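Local structure of protocatechuate decarboxylase (Klebsiella pneumoniae, 5O3M) at residues Q401-A404 / A405-L409; F428-D431 / D432-W435. The protein catalyses the decarboxylation of protocatechuate (3,4-dihydroxybenzoate) to catechol, as a UbiD-family enzyme dependent on prenylated flavin. All blocks are in the same frame, centred on the assembly; numbering follows the deposited sequence.

Contact 1. Residues Q401-A404 / A405-L409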
ATOM      1  N   GLN A 401       3.765  11.293  19.208  1.00 25.73           N
ATOM      2  CA  GLN A 401       5.012  11.448  18.464  1.00 30.46           C
ATOM      3  C   GLN A 401       4.719  11.789  17.002  1.00 38.10           C
ATOM      4  O   GLN A 401       5.383  12.654  16.415  1.00 40.58           O
ATOM      5  CB  GLN A 401       5.884  10.188  18.588  1.00 24.67           C
ATOM      6  CG  GLN A 401       5.382   8.942  17.811  1.00 20.73           C
ATOM      7  CD  GLN A 401       4.440   8.055  18.630  1.00 27.62           C
ATOM      8  OE1 GLN A 401       3.836   8.505  19.609  1.00 23.76           O
ATOM      9  NE2 GLN A 401       4.314   6.781  18.226  1.00 26.30           N
ATOM     10  N   GLY A 402       3.698  11.150  16.412  1.00 30.45           N
ATOM     11  CA  GLY A 402       3.282  11.528  15.069  1.00 27.66           C
ATOM     12  C   GLY A 402       2.719  12.932  15.033  1.00 23.99           C
ATOM     13  O   GLY A 402       2.947  13.684  14.081  1.00 29.36           O
ATOM     14  N   GLN A 403       1.998  13.321  16.086  1.00 26.75           N
ATOM     15  CA  GLN A 403       1.529  14.698  16.174  1.00 28.47           C
ATOM     16  C   GLN A 403       2.700  15.678  16.132  1.00 29.44           C
ATOM     17  O   GLN A 403       2.610  16.733  15.494  1.00 31.68           O
ATOM     18  CB  GLN A 403       0.701  14.897  17.449  1.00 25.96           C
ATOM     19  CG  GLN A 403       0.023  16.257  17.535  1.00 24.84           C
ATOM     20  CD  GLN A 403      -0.982  16.475  16.408  1.00 35.29           C
ATOM     21  OE1 GLN A 403      -1.445  15.520  15.781  1.00 29.05           O
ATOM     22  NE2 GLN A 403      -1.323  17.745  16.151  1.00 34.17           N
ATOM     23  N   ALA A 404       3.804  15.354  16.821  1.00 29.19           N
ATOM     24  CA  ALA A 404       4.971  16.231  16.816  1.00 28.25           C
ATOM     25  C   ALA A 404       5.594  16.319  15.425  1.00 24.68           C
ATOM     26  O   ALA A 404       6.017  17.401  14.996  1.00 34.53           O
ATOM     27  CB  ALA A 404       5.995  15.750  17.845  1.00 20.51           C
ATOM     28  N   ALA A 405       5.635  15.200  14.692  1.00 27.05           N
ATOM     29  CA  ALA A 405       6.085  15.233  13.297  1.00 26.69           C
ATOM     30  C   ALA A 405       5.200  16.137  12.439  1.00 34.11           C
ATOM     31  O   ALA A 405       5.706  16.912  11.615  1.00 34.02           O
ATOM     32  CB  ALA A 405       6.115  13.820  12.705  1.00 20.01           C
ATOM     33  N   LEU A 406       3.875  16.036  12.596  1.00 29.10           N
ATOM     34  CA  LEU A 406       2.984  16.918  11.843  1.00 27.53           C
ATOM     35  C   LEU A 406       3.235  18.387  12.195  1.00 32.49           C
ATOM     36  O   LEU A 406       3.287  19.253  11.309  1.00 33.94           O
ATOM     37  CB  LEU A 406       1.521  16.535  12.100  1.00 22.78           C
ATOM     38  CG  LEU A 406       1.081  15.118  11.706  1.00 29.56           C
ATOM     39  CD1 LEU A 406      -0.372  14.866  12.097  1.00 32.64           C
ATOM     40  CD2 LEU A 406       1.248  14.933  10.218  1.00 25.53           C
ATOM     41  N   LEU A 407       3.369  18.693  13.486  1.00 31.70           N
ATOM     42  CA  LEU A 407       3.684  20.067  13.873  1.00 31.45           C
ATOM     43  C   LEU A 407       4.965  20.544  13.201  1.00 27.32           C
ATOM     44  O   LEU A 407       5.040  21.687  12.747  1.00 32.22           O
ATOM     45  CB  LEU A 407       3.788  20.172  15.391  1.00 34.86           C
ATOM     46  CG  LEU A 407       2.427  20.193  16.090  1.00 38.52           C
ATOM     47  CD1 LEU A 407       2.504  19.517  17.447  1.00 33.16           C
ATOM     48  CD2 LEU A 407       1.967  21.638  16.237  1.00 42.24           C
ATOM     49  N   ALA A 408       5.959  19.662  13.059  1.00 31.52           N
ATOM     50  CA  ALA A 408       7.198  20.057  12.395  1.00 30.31           C
ATOM     51  C   ALA A 408       6.982  20.293  10.904  1.00 35.02           C
ATOM     52  O   ALA A 408       7.424  21.315  10.357  1.00 31.54           O
ATOM     53  CB  ALA A 408       8.286  19.006  12.616  1.00 21.35           C
ATOM     54  N   LEU A 409       6.333  19.344  10.217  1.00 26.59           N
ATOM     55  CA  LEU A 409       6.137  19.512   8.779  1.00 26.24           C
ATOM     56  C   LEU A 409       5.268  20.720   8.485  1.00 25.55           C
ATOM     57  O   LEU A 409       5.450  21.374   7.461  1.00 31.41           O
ATOM     58  CB  LEU A 409       5.516  18.258   8.156  1.00 20.95           C
ATOM     59  CG  LEU A 409       6.335  16.969   8.195  1.00 27.22           C
ATOM     60  CD1 LEU A 409       5.462  15.776   7.835  1.00 25.85           C
ATOM     61  CD2 LEU A 409       7.535  17.068   7.248  1.00 24.23           C
TER
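Leu406 and Leu407 reach back over the carbonyls of the preceding helical turn, and this is where the residues of 401-409 pack most closely. CG of Leu406 lies 3.3 Å from Gly402 O, while CD1 of Leu407 comes to 3.4 Å from Gln403 O. Each of these oxygens also accepts a backbone N-H: Leu406 N bonds to Gly402 O and Leu407 N to Gln403 O, both at 2.9 Å. Ala405 N to Gln401 O and Ala408 N to Ala404 O continue the same i to i+4 pattern. This regular segment belongs to helix 400-411, the helix of a beta-alpha-beta unit between strands 385-390 and 417-422. Ala405 and Ala408 turn their small side chains onto Ile418 of the second of these strands.

Looser contact is made by the side chain of Gln403. With CG anti to the backbone N (chi1 -173°) and the chain bent at chi2, it lies across Leu406 at about a right angle; OE1 is 3.9 Å from Leu406 CD1, and CG stands 4.1 Å from Leu407 CD1. This side is nonetheless buried by another subunit rather than open to solvent. Gln403 NE2 donates to Leu409 O of the second subunit, whose own Gln403 returns the bond to Leu409, and Leu406 packs against Leu406 of that subunit.

Contact 2. Residues F428-D431 / D432-W435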
ATOM      1  N   PHE A 428      22.151  14.141  17.848  1.00 31.91           N
ATOM      2  CA  PHE A 428      23.305  14.718  17.154  1.00 35.31           C
ATOM      3  C   PHE A 428      24.320  13.674  16.721  1.00 42.51           C
ATOM      4  O   PHE A 428      25.360  14.041  16.172  1.00 44.20           O
ATOM      5  CB  PHE A 428      23.986  15.759  18.044  1.00 30.91           C
ATOM      6  CG  PHE A 428      23.058  16.848  18.469  1.00 35.32           C
ATOM      7  CD1 PHE A 428      22.698  17.848  17.570  1.00 32.23           C
ATOM      8  CD2 PHE A 428      22.502  16.849  19.748  1.00 32.08           C
ATOM      9  CE1 PHE A 428      21.811  18.854  17.946  1.00 34.32           C
ATOM     10  CE2 PHE A 428      21.617  17.834  20.131  1.00 32.41           C
ATOM     11  CZ  PHE A 428      21.266  18.842  19.226  1.00 39.10           C
ATOM     12  N   ASP A 429      24.022  12.389  16.922  1.00 42.02           N
ATOM     13  CA  ASP A 429      24.922  11.281  16.607  1.00 32.13           C
ATOM     14  C   ASP A 429      24.240  10.413  15.545  1.00 33.81           C
ATOM     15  O   ASP A 429      23.337   9.629  15.850  1.00 39.67           O
ATOM     16  CB  ASP A 429      25.244  10.512  17.887  1.00 36.22           C
ATOM     17  CG  ASP A 429      26.222   9.398  17.676  1.00 37.66           C
ATOM     18  OD1 ASP A 429      26.300   8.868  16.559  1.00 41.13           O
ATOM     19  OD2 ASP A 429      26.912   9.035  18.651  1.00 43.62           O
ATOM     20  N   SER A 430      24.671  10.545  14.290  1.00 31.78           N
ATOM     21  CA  SER A 430      24.019   9.823  13.206  1.00 34.02           C
ATOM     22  C   SER A 430      24.104   8.316  13.392  1.00 33.66           C
ATOM     23  O   SER A 430      23.181   7.586  13.001  1.00 31.08           O
ATOM     24  CB  SER A 430      24.623  10.232  11.872  1.00 32.35           C
ATOM     25  OG  SER A 430      24.176  11.532  11.554  1.00 34.65           O
ATOM     26  N   ASP A 431      25.190   7.831  13.981  1.00 29.24           N
ATOM     27  CA  ASP A 431      25.259   6.411  14.317  1.00 29.52           C
ATOM     28  C   ASP A 431      24.080   6.003  15.187  1.00 29.11           C
ATOM     29  O   ASP A 431      23.500   4.919  15.021  1.00 32.63           O
ATOM     30  CB  ASP A 431      26.576   6.112  15.041  1.00 27.94           C
ATOM     31  CG  ASP A 431      27.739   5.904  14.096  1.00 31.32           C
ATOM     32  OD1 ASP A 431      27.563   6.005  12.859  1.00 40.87           O
ATOM     33  OD2 ASP A 431      28.846   5.623  14.595  1.00 44.06           O
ATOM     34  N   ASP A 432      23.719   6.857  16.133  1.00 27.45           N
ATOM     35  CA  ASP A 432      22.701   6.497  17.103  1.00 30.92           C
ATOM     36  C   ASP A 432      21.306   6.637  16.498  1.00 31.43           C
ATOM     37  O   ASP A 432      20.414   5.848  16.820  1.00 31.30           O
ATOM     38  CB  ASP A 432      22.888   7.364  18.345  1.00 23.94           C
ATOM     39  CG  ASP A 432      22.496   6.662  19.642  1.00 33.42           C
ATOM     40  OD1 ASP A 432      21.998   7.382  20.526  1.00 30.70           O
ATOM     41  OD2 ASP A 432      22.684   5.426  19.789  1.00 33.94           O
ATOM     42  N   ILE A 433      21.115   7.623  15.618  1.00 27.28           N
ATOM     43  CA  ILE A 433      19.893   7.708  14.818  1.00 26.70           C
ATOM     44  C   ILE A 433      19.688   6.426  14.019  1.00 24.06           C
ATOM     45  O   ILE A 433      18.625   5.811  14.072  1.00 31.58           O
ATOM     46  CB  ILE A 433      19.938   8.934  13.888  1.00 27.65           C
ATOM     47  CG1 ILE A 433      20.052  10.246  14.691  1.00 32.49           C
ATOM     48  CG2 ILE A 433      18.732   8.937  12.949  1.00 23.51           C
ATOM     49  CD1 ILE A 433      20.419  11.476  13.821  1.00 28.57           C
ATOM     50  N   LEU A 434      20.701   6.005  13.263  1.00 27.66           N
ATOM     51  CA  LEU A 434      20.574   4.759  12.510  1.00 24.87           C
ATOM     52  C   LEU A 434      20.320   3.561  13.427  1.00 27.68           C
ATOM     53  O   LEU A 434      19.651   2.598  13.029  1.00 36.14           O
ATOM     54  CB  LEU A 434      21.827   4.542  11.650  1.00 23.58           C
ATOM     55  CG  LEU A 434      21.863   5.486  10.433  1.00 26.14           C
ATOM     56  CD1 LEU A 434      23.186   5.462   9.698  1.00 26.04           C
ATOM     57  CD2 LEU A 434      20.697   5.177   9.434  1.00 23.36           C
ATOM     58  N   TRP A 435      20.847   3.589  14.650  1.00 32.53           N
ATOM     59  CA  TRP A 435      20.566   2.517  15.599  1.00 29.32           C
ATOM     60  C   TRP A 435      19.087   2.485  15.954  1.00 32.56           C
ATOM     61  O   TRP A 435      18.491   1.410  16.083  1.00 28.73           O
ATOM     62  CB  TRP A 435      21.418   2.694  16.863  1.00 24.03           C
ATOM     63  CG  TRP A 435      21.052   1.760  17.982  1.00 28.45           C
ATOM     64  CD1 TRP A 435      21.457   0.466  18.133  1.00 29.35           C
ATOM     65  CD2 TRP A 435      20.178   2.040  19.087  1.00 24.43           C
ATOM     66  NE1 TRP A 435      20.907  -0.069  19.273  1.00 30.43           N
ATOM     67  CE2 TRP A 435      20.114   0.876  19.873  1.00 26.86           C
ATOM     68  CE3 TRP A 435      19.458   3.170  19.494  1.00 27.48           C
ATOM     69  CZ2 TRP A 435      19.353   0.804  21.053  1.00 23.90           C
ATOM     70  CZ3 TRP A 435      18.694   3.096  20.657  1.00 26.21           C
ATOM     71  CH2 TRP A 435      18.651   1.913  21.423  1.00 26.05           C
TER
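Asp429 caps the first turn of helix 430-439 from the N-cap position, and both its carboxylate and its carbonyl turn to the amide of Asp432. OD1 of Asp429 accepts from Asp432 N at 3.3 Å, and the donor stands well above the carboxylate plane, 67° out of it. The same N-H makes a weak, bent bond to Asp429 O (2.8 Å, 129° at the hydrogen), so it is shared between two acceptors of one residue. Asp429 O also takes a much straighter bond from Ile433 N at 3.0 Å. The carboxylate reaches Asp432 N because CG is anti to the backbone N (chi1 -177°). CB of Asp429 lies 4.0 Å from CB of Asp432, the two side chains crossing at about a right angle.

One residue further on, Leu434 N to Ser430 O and Trp435 N to Asp431 O carry on the helical bonding. Apolar branches close over the same carbonyls: Ile433 CG1 lies 3.5 Å from Asp429 O, and Leu434 CG is 3.6 Å from Ser430 O.

A second shell holds the polar ends. Asp429 OD2 forms a salt bridge with Arg70 of the third subunit and Asp432 OD2 one with Arg495; the arginines probably offset the repulsion between the two carboxylates. Asp432 OD1 accepts from Asp426 N. Ser430 OG and Asp431 OD1 exchange hydrogen bonds with Asp431 and Ser430 of the third subunit, while Trp435 donates through NE1 to Pro311 O of the third subunit and meets Arg495 of its own chain in a cation-pi contact. The capped turn follows strand 417-422 by a short loop, and helix 443-446 and strand 447-454 come next along the chain; Phe428 meets Tyr375 of edge strand 371-376, and Ile433 packs on His377 just after it.

How the contacts relate
Both contacts are local, each within a single helix, and both fall in the C-terminal domain of the UbiD fold, contact 1 first along the chain. Helix 400-411 leads into strand 417-422 of the five-stranded mixed sheet, and helix 430-439 follows that strand, so one strand separates the two. Their centres are 20 Å apart and their nearest atoms about 14 Å, with no direct touch. Both lie at subunit interfaces: residues 401-409 meet the second subunit, residues 428-435 the third. The two helices flanking strand 417-422 in sequence thus present this region of the chain to two different neighbours within the six-chain assembly.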